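Local coordinates for protein probable flavin reductase (Sinorhizobium meliloti, PDB 3RH7) that binds FMN and probably acts as a flavin reductase that uses NADPH to reduce riboflavin or related flavins, at residues I184-V189 with A217-A222; L190-A195 with A257-P262; G235-V240 with I251-L256. One frame throughout, in Å; residues are numbered along the deposited sequence.

Contact 1 (I184-V189 with A217-A222); sequences IRLGAV and ARTLAA
L220 carries this contact. It reaches from helix 216-228 to the backbone of strand 184-191. Its CG is anti to the backbone N (chi1 -165°), so the isobutyl group leaves the helix and spreads its two methyls along the strand. CD1 lies 3.5 Å from the carbonyl O of L186 and 4.0 Å from L186 CB. CD2 lies 3.3 Å from the carbonyl O of G187 and 3.9 Å from the CB of A188. This fork is the close, buried part of the contact. A188 points its small CB at the helix, and L220 CD2 lies against it and the G187 carbonyl. Y253 of the adjacent strand 249-257 and I234 of the edge strand 232-242 also touch L220.

The looser part lies toward T219. L186 turns its CG to the side of its own backbone N. Its CD1 then meets T219 CG2 at 3.7 Å, and the two side chains cross at about a right angle. T219 is only partly buried. Its OG1 is hydrogen-bonded to the carbonyl O of D215, just before the segment. Further round the helix, R218 and A222 are exposed and take no part.

The segment axes approach to 9.0 Å and cross at -61°. This is a helix packed on one face of a mixed beta-sheet, an alpha/beta arrangement consistent with a Nudix-like domain.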
loop_
_atom_site.group_PDB
_atom_site.type_symbol
_atom_site.label_atom_id
_atom_site.label_comp_id
_atom_site.label_asym_id
_atom_site.label_seq_id
_atom_site.Cartn_x
_atom_site.Cartn_y
_atom_site.Cartn_z
ATOM N N ILE A 184 24.973 -1.159 10.750
ATOM C CA ILE A 184 24.234 -1.631 9.591
ATOM C C ILE A 184 24.806 -0.987 8.316
ATOM O O ILE A 184 25.187 0.197 8.307
ATOM C CB ILE A 184 22.701 -1.371 9.696
ATOM C CG1 ILE A 184 22.427 0.099 10.094
ATOM C CG2 ILE A 184 21.997 -2.390 10.584
ATOM C CD1 ILE A 184 21.083 0.505 10.737
ATOM N N ARG A 185 24.846 -1.770 7.233
ATOM C CA ARG A 185 25.217 -1.227 5.951
ATOM C C ARG A 185 23.921 -0.776 5.300
ATOM O O ARG A 185 23.028 -1.601 5.057
ATOM C CB ARG A 185 25.965 -2.242 5.095
ATOM C CG ARG A 185 26.086 -1.736 3.683
ATOM C CD ARG A 185 26.728 -2.728 2.778
ATOM N NE ARG A 185 28.180 -2.682 2.870
ATOM C CZ ARG A 185 28.899 -3.656 3.396
ATOM N NH1 ARG A 185 28.300 -4.750 3.879
ATOM N NH2 ARG A 185 30.227 -3.563 3.437
ATOM N N LEU A 186 23.791 0.536 5.072
ATOM C CA LEU A 186 22.595 1.089 4.450
ATOM C C LEU A 186 22.787 1.141 2.963
ATOM O O LEU A 186 23.613 1.918 2.480
ATOM C CB LEU A 186 22.285 2.483 4.987
ATOM C CG LEU A 186 22.143 2.636 6.479
ATOM C CD1 LEU A 186 21.786 4.037 6.802
ATOM C CD2 LEU A 186 21.094 1.676 7.025
ATOM N N GLY A 187 22.066 0.284 2.252
ATOM C CA GLY A 187 22.126 0.241 0.797
ATOM C C GLY A 187 20.858 0.753 0.157
ATOM O O GLY A 187 19.837 0.896 0.832
ATOM N N ALA A 188 20.892 1.004 -1.147
ATOM C CA ALA A 188 19.717 1.475 -1.852
ATOM C C ALA A 188 19.654 1.001 -3.288
ATOM O O ALA A 188 20.674 0.942 -3.978
ATOM C CB ALA A 188 19.666 2.993 -1.829
ATOM N N VAL A 189 18.426 0.694 -3.748
ATOM C CA VAL A 189 18.103 0.368 -5.144
ATOM C C VAL A 189 17.534 1.675 -5.667
ATOM O O VAL A 189 16.318 1.915 -5.566
ATOM C CB VAL A 189 17.166 -0.860 -5.309
ATOM C CG1 VAL A 189 16.775 -1.050 -6.764
ATOM C CG2 VAL A 189 17.827 -2.124 -4.775
ATOM N N ALA A 217 16.758 6.083 6.807
ATOM C CA ALA A 217 16.276 6.766 5.624
ATOM C C ALA A 217 16.900 8.156 5.504
ATOM O O ALA A 217 17.434 8.460 4.429
ATOM C CB ALA A 217 14.780 6.857 5.651
ATOM N N ARG A 218 16.918 8.964 6.604
ATOM C CA ARG A 218 17.573 10.286 6.631
ATOM C C ARG A 218 19.062 10.205 6.242
ATOM O O ARG A 218 19.533 10.980 5.391
ATOM C CB ARG A 218 17.484 10.918 8.016
ATOM C CG ARG A 218 16.152 11.577 8.368
ATOM C CD ARG A 218 16.267 12.240 9.723
ATOM N NE ARG A 218 17.285 13.303 9.737
ATOM C CZ ARG A 218 17.066 14.570 9.377
ATOM N NH1 ARG A 218 15.851 14.959 8.976
ATOM N NH2 ARG A 218 18.057 15.459 9.415
ATOM N N THR A 219 19.787 9.267 6.874
ATOM C CA THR A 219 21.213 9.012 6.653
ATOM C C THR A 219 21.494 8.690 5.163
ATOM O O THR A 219 22.383 9.294 4.529
ATOM C CB THR A 219 21.666 7.876 7.568
ATOM O OG1 THR A 219 21.479 8.262 8.925
ATOM C CG2 THR A 219 23.122 7.480 7.345
ATOM N N LEU A 220 20.697 7.755 4.625
ATOM C CA LEU A 220 20.826 7.274 3.266
ATOM C C LEU A 220 20.480 8.344 2.274
ATOM O O LEU A 220 21.169 8.443 1.266
ATOM C CB LEU A 220 19.937 6.059 3.077
ATOM C CG LEU A 220 20.174 5.198 1.864
ATOM C CD1 LEU A 220 21.612 4.747 1.765
ATOM C CD2 LEU A 220 19.245 4.000 1.895
ATOM N N ALA A 221 19.430 9.164 2.553
ATOM C CA ALA A 221 19.032 10.260 1.651
ATOM C C ALA A 221 20.176 11.277 1.539
ATOM O O ALA A 221 20.602 11.601 0.434
ATOM C CB ALA A 221 17.780 10.919 2.155
ATOM N N ALA A 222 20.745 11.671 2.692
ATOM C CA ALA A 222 21.877 12.590 2.763
ATOM C C ALA A 222 23.062 12.048 1.982
ATOM O O ALA A 222 23.603 12.782 1.142
ATOM C CB ALA A 222 22.259 12.826 4.213
#

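Contact 2 (L190-A195 with A257-P262)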
loop_
_atom_site.group_PDB
_atom_site.type_symbol
_atom_site.label_atom_id
_atom_site.label_comp_id
_atom_site.label_asym_id
_atom_site.label_seq_id
_atom_site.Cartn_x
_atom_site.Cartn_y
_atom_site.Cartn_z
ATOM N N LEU A 190 18.452 2.592 -6.057
ATOM C CA LEU A 190 18.152 3.954 -6.487
ATOM C C LEU A 190 17.862 3.986 -7.978
ATOM O O LEU A 190 18.766 3.748 -8.788
ATOM C CB LEU A 190 19.338 4.866 -6.123
ATOM C CG LEU A 190 19.214 6.353 -6.406
ATOM C CD1 LEU A 190 18.266 7.038 -5.440
ATOM C CD2 LEU A 190 20.542 7.009 -6.296
ATOM N N GLU A 191 16.608 4.285 -8.335
ATOM C CA GLU A 191 16.167 4.300 -9.719
ATOM C C GLU A 191 16.081 5.710 -10.340
ATOM O O GLU A 191 15.597 6.635 -9.686
ATOM C CB GLU A 191 14.803 3.619 -9.838
ATOM C CG GLU A 191 14.858 2.108 -9.734
ATOM C CD GLU A 191 13.529 1.390 -9.855
ATOM O OE1 GLU A 191 12.628 1.912 -10.554
ATOM O OE2 GLU A 191 13.406 0.280 -9.284
ATOM N N GLN A 192 16.542 5.864 -11.602
ATOM C CA GLN A 192 16.411 7.115 -12.321
ATOM C C GLN A 192 15.208 6.958 -13.220
ATOM O O GLN A 192 14.094 7.382 -12.818
ATOM C CB GLN A 192 17.655 7.533 -13.088
ATOM C CG GLN A 192 17.562 9.004 -13.415
ATOM C CD GLN A 192 18.885 9.635 -13.668
ATOM O OE1 GLN A 192 19.680 9.173 -14.511
ATOM N NE2 GLN A 192 19.100 10.760 -13.001
ATOM N N GLN A 193 15.379 6.301 -14.393
ATOM C CA GLN A 193 14.176 6.041 -15.147
ATOM C C GLN A 193 13.790 4.655 -14.747
ATOM O O GLN A 193 13.086 4.457 -13.719
ATOM C CB GLN A 193 14.341 6.254 -16.636
ATOM C CG GLN A 193 14.342 7.743 -17.026
ATOM C CD GLN A 193 13.249 8.567 -16.370
ATOM O OE1 GLN A 193 13.542 9.481 -15.592
ATOM N NE2 GLN A 193 11.975 8.264 -16.671
ATOM N N GLY A 194 14.353 3.698 -15.456
ATOM C CA GLY A 194 14.177 2.305 -15.107
ATOM C C GLY A 194 15.544 1.790 -14.819
ATOM O O GLY A 194 15.755 0.578 -14.872
ATOM N N ALA A 195 16.497 2.735 -14.611
ATOM C CA ALA A 195 17.913 2.419 -14.421
ATOM C C ALA A 195 18.338 2.567 -12.976
ATOM O O ALA A 195 18.069 3.586 -12.341
ATOM C CB ALA A 195 18.765 3.296 -15.304
ATOM N N ALA A 257 15.808 8.784 -7.755
ATOM C CA ALA A 257 16.670 9.916 -8.036
ATOM C C ALA A 257 16.025 10.841 -9.060
ATOM O O ALA A 257 15.301 10.384 -9.965
ATOM C CB ALA A 257 18.020 9.447 -8.530
ATOM N N SER A 258 16.306 12.153 -8.916
ATOM C CA SER A 258 15.825 13.173 -9.835
ATOM C C SER A 258 16.568 13.017 -11.172
ATOM O O SER A 258 17.499 12.207 -11.268
ATOM C CB SER A 258 16.017 14.555 -9.225
ATOM O OG SER A 258 17.376 14.788 -8.911
ATOM N N ASP A 259 16.143 13.738 -12.214
ATOM C CA ASP A 259 16.800 13.595 -13.511
ATOM C C ASP A 259 18.169 14.283 -13.518
ATOM O O ASP A 259 18.416 15.200 -12.715
ATOM C CB ASP A 259 15.907 14.118 -14.629
ATOM C CG ASP A 259 14.658 13.296 -14.846
ATOM O OD1 ASP A 259 14.684 12.068 -14.551
ATOM O OD2 ASP A 259 13.666 13.858 -15.343
ATOM N N GLY A 260 19.056 13.764 -14.372
ATOM C CA GLY A 260 20.407 14.276 -14.542
ATOM C C GLY A 260 21.523 13.264 -14.388
ATOM O O GLY A 260 21.329 12.172 -13.850
ATOM N N ALA A 261 22.712 13.642 -14.838
ATOM C CA ALA A 261 23.889 12.798 -14.721
ATOM C C ALA A 261 24.451 12.863 -13.308
ATOM O O ALA A 261 24.679 13.970 -12.794
ATOM C CB ALA A 261 24.944 13.222 -15.724
ATOM N N PRO A 262 24.671 11.694 -12.654
ATOM C CA PRO A 262 25.229 11.719 -11.296
ATOM C C PRO A 262 26.715 12.093 -11.297
ATOM O O PRO A 262 27.475 11.724 -12.215
ATOM C CB PRO A 262 24.993 10.296 -10.785
ATOM C CG PRO A 262 25.001 9.457 -12.004
ATOM C CD PRO A 262 24.450 10.308 -13.122
#
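The amide nitrogen of Q192 grips the loop 257-262 at two points. Q192 NE2 donates to the carbonyl O of S258 at 2.8 Å. It donates its other hydrogen to the carbonyl O of G260, also at 2.8 Å. Both acceptors lie close to the plane of the Q192 amide, and the bonds are fairly straight. The bond to G260 follows a lone pair of its carbonyl O. Two grips in one plane should fix the rotation of the amide. An alanine at Q192 would lose both bonds and would probably leave the loop 258-260 less firmly held.

The side chain gets there because its CG is anti to the backbone N and the chain beyond CG is extended. The backbone behind it is held too. Q192 N donates to the carbonyl O of A195 at 2.8 Å, which closes the short loop 192-195 between strands 184-191 and 196-198. E191, just before this loop, accepts at its carbonyl O from A257 N at 2.9 Å, with an N-H...O angle of 168°. L190 adds apolar packing, with CD1 3.9 Å from A257 CB.

Outside the pair, F267 of strand 266-268 touches Q192, A257 and P262. L230, in the loop after helix 216-228, packs on Q192, A257 and S258. The contact lies at the surface, where the parallel strands 184-191 and 249-257 both end.

Contact 3 (G235-V240 with I251-L256)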
loop_
_atom_site.group_PDB
_atom_site.type_symbol
_atom_site.label_atom_id
_atom_site.label_comp_id
_atom_site.label_asym_id
_atom_site.label_seq_id
_atom_site.Cartn_x
_atom_site.Cartn_y
_atom_site.Cartn_z
ATOM N N GLY A 235 12.234 5.373 -0.149
ATOM C CA GLY A 235 10.908 4.790 -0.048
ATOM C C GLY A 235 10.776 3.679 0.966
ATOM O O GLY A 235 11.192 3.817 2.119
ATOM N N PHE A 236 10.153 2.584 0.537
ATOM C CA PHE A 236 9.909 1.418 1.368
ATOM C C PHE A 236 11.141 0.562 1.441
ATOM O O PHE A 236 11.945 0.558 0.519
ATOM C CB PHE A 236 8.726 0.588 0.824
ATOM C CG PHE A 236 7.349 1.134 1.112
ATOM C CD1 PHE A 236 6.759 0.951 2.353
ATOM C CD2 PHE A 236 6.633 1.810 0.137
ATOM C CE1 PHE A 236 5.483 1.456 2.621
ATOM C CE2 PHE A 236 5.370 2.328 0.405
ATOM C CZ PHE A 236 4.798 2.149 1.643
ATOM N N LEU A 237 11.271 -0.193 2.525
ATOM C CA LEU A 237 12.372 -1.130 2.709
ATOM C C LEU A 237 12.320 -2.181 1.604
ATOM O O LEU A 237 11.243 -2.700 1.264
ATOM C CB LEU A 237 12.291 -1.790 4.093
ATOM C CG LEU A 237 12.699 -0.923 5.254
ATOM C CD1 LEU A 237 12.314 -1.556 6.540
ATOM C CD2 LEU A 237 14.174 -0.693 5.248
ATOM N N TYR A 238 13.474 -2.432 0.993
ATOM C CA TYR A 238 13.574 -3.397 -0.091
ATOM C C TYR A 238 13.933 -4.781 0.447
ATOM O O TYR A 238 13.286 -5.772 0.109
ATOM C CB TYR A 238 14.616 -2.914 -1.083
ATOM C CG TYR A 238 14.556 -3.572 -2.432
ATOM C CD1 TYR A 238 13.710 -3.091 -3.424
ATOM C CD2 TYR A 238 15.443 -4.586 -2.768
ATOM C CE1 TYR A 238 13.716 -3.633 -4.705
ATOM C CE2 TYR A 238 15.459 -5.136 -4.048
ATOM C CZ TYR A 238 14.590 -4.656 -5.011
ATOM O OH TYR A 238 14.574 -5.194 -6.273
ATOM N N SER A 239 14.942 -4.830 1.316
ATOM C CA SER A 239 15.463 -6.065 1.869
ATOM C C SER A 239 16.239 -5.826 3.185
ATOM O O SER A 239 16.933 -4.821 3.320
ATOM C CB SER A 239 16.381 -6.698 0.824
ATOM O OG SER A 239 17.095 -7.810 1.326
ATOM N N VAL A 240 16.125 -6.743 4.131
ATOM C CA VAL A 240 16.889 -6.686 5.383
ATOM C C VAL A 240 17.516 -8.057 5.549
ATOM O O VAL A 240 16.781 -9.045 5.569
ATOM C CB VAL A 240 16.092 -6.263 6.636
ATOM C CG1 VAL A 240 16.987 -6.298 7.861
ATOM C CG2 VAL A 240 15.476 -4.880 6.460
ATOM N N ILE A 251 20.595 -3.180 5.636
ATOM C CA ILE A 251 19.257 -2.579 5.467
ATOM C C ILE A 251 19.254 -1.904 4.087
ATOM O O ILE A 251 19.974 -0.917 3.877
ATOM C CB ILE A 251 18.829 -1.619 6.620
ATOM C CG1 ILE A 251 18.622 -2.406 7.940
ATOM C CG2 ILE A 251 17.569 -0.835 6.253
ATOM C CD1 ILE A 251 18.434 -1.583 9.166
ATOM N N VAL A 252 18.497 -2.483 3.128
ATOM C CA VAL A 252 18.421 -1.983 1.752
ATOM C C VAL A 252 17.050 -1.363 1.531
ATOM O O VAL A 252 16.018 -1.991 1.815
ATOM C CB VAL A 252 18.743 -3.072 0.696
ATOM C CG1 VAL A 252 18.765 -2.487 -0.718
ATOM C CG2 VAL A 252 20.063 -3.763 1.011
ATOM N N TYR A 253 17.051 -0.101 1.067
ATOM C CA TYR A 253 15.840 0.673 0.800
ATOM C C TYR A 253 15.608 0.790 -0.668
ATOM O O TYR A 253 16.553 0.695 -1.467
ATOM C CB TYR A 253 15.978 2.084 1.373
ATOM C CG TYR A 253 15.461 2.273 2.773
ATOM C CD1 TYR A 253 14.110 2.514 3.010
ATOM C CD2 TYR A 253 16.329 2.329 3.855
ATOM C CE1 TYR A 253 13.634 2.804 4.289
ATOM C CE2 TYR A 253 15.864 2.589 5.145
ATOM C CZ TYR A 253 14.515 2.843 5.355
ATOM O OH TYR A 253 14.038 3.153 6.604
ATOM N N HIS A 254 14.352 1.011 -1.040
ATOM C CA HIS A 254 14.038 1.290 -2.414
ATOM C C HIS A 254 14.096 2.807 -2.493
ATOM O O HIS A 254 13.675 3.442 -1.530
ATOM C CB HIS A 254 12.696 0.660 -2.849
ATOM C CG HIS A 254 12.445 0.717 -4.335
ATOM N ND1 HIS A 254 13.417 1.196 -5.245
ATOM C CD2 HIS A 254 11.338 0.386 -5.035
ATOM C CE1 HIS A 254 12.859 1.138 -6.445
ATOM N NE2 HIS A 254 11.613 0.666 -6.379
ATOM N N ALA A 255 14.726 3.400 -3.541
ATOM C CA ALA A 255 14.807 4.860 -3.605
ATOM C C ALA A 255 14.636 5.407 -5.032
ATOM O O ALA A 255 14.602 4.632 -5.983
ATOM C CB ALA A 255 16.122 5.333 -3.005
ATOM N N LEU A 256 14.482 6.740 -5.161
ATOM C CA LEU A 256 14.318 7.435 -6.436
ATOM C C LEU A 256 15.232 8.608 -6.558
ATOM O O LEU A 256 15.360 9.384 -5.600
ATOM C CB LEU A 256 12.893 7.951 -6.629
ATOM C CG LEU A 256 11.823 6.958 -6.932
ATOM C CD1 LEU A 256 10.507 7.657 -7.075
ATOM C CD2 LEU A 256 12.148 6.133 -8.154
#
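Y238 and H254 both have CG anti to the backbone N (chi1 -163° and -170°), which brings their rings together beside the strands. L237 has its CG beside the backbone N instead, which carries its end to Y253. The frame is a beta hairpin of strands 232-242 and 249-257 with a classic beta bulge. Y238 and S239 both face V252, and the register shifts by one there. The carbonyl O of V252 accepts from two donors. Y238 N reaches it at 2.7 Å on a lone pair. S239 N comes from above the carbonyl plane at 3.1 Å. V252 N donates back to S239 O.

Beyond the corner at F236 the pairing goes on. G235 N donates to H254 O, and H254 N donates to F236 O at 2.9 Å.

The Y238 ring turns its edge to the face of H254, with centroids 5.7 Å apart and planes at 69°. R289 makes a cation-pi contact with Y238, and H254 ND1 is hydrogen-bonded to V189 O. The imidazole is thus tied to the next strand of the sheet. Near the same corner, P169 and A172 of the second subunit pack on F236 and L237, so this part of the hairpin meets the dimer partner.

L237 CD2 also touches I251 CG2 at 3.5 Å. The same methyl makes a CH-pi contact over the centre of the Y253 ring, 3.5 Å from its centroid.

In the fold
After the N-terminal FMN-binding split barrel and helix 169-181, the chain enters strand 184-191. This strand opens contact 1, and its end with the following loop opens contact 2. The chain then runs through strand 208-211 to helix 216-228, where contact 1 closes. Contact 3 opens on strand 232-242 and closes on strand 249-257, the other arm of the same hairpin. Contact 2 closes last, at 257-262. Contacts 1 and 2 therefore cross, contact 3 lies wholly within the span of contact 2, and contacts 1 and 3 follow in series. Strands 184-191 and 249-257 are sheet neighbours: G187 N is probably hydrogen-bonded to I251 O. Together the contacts tie helix, hairpin and strand ends to one mixed sheet.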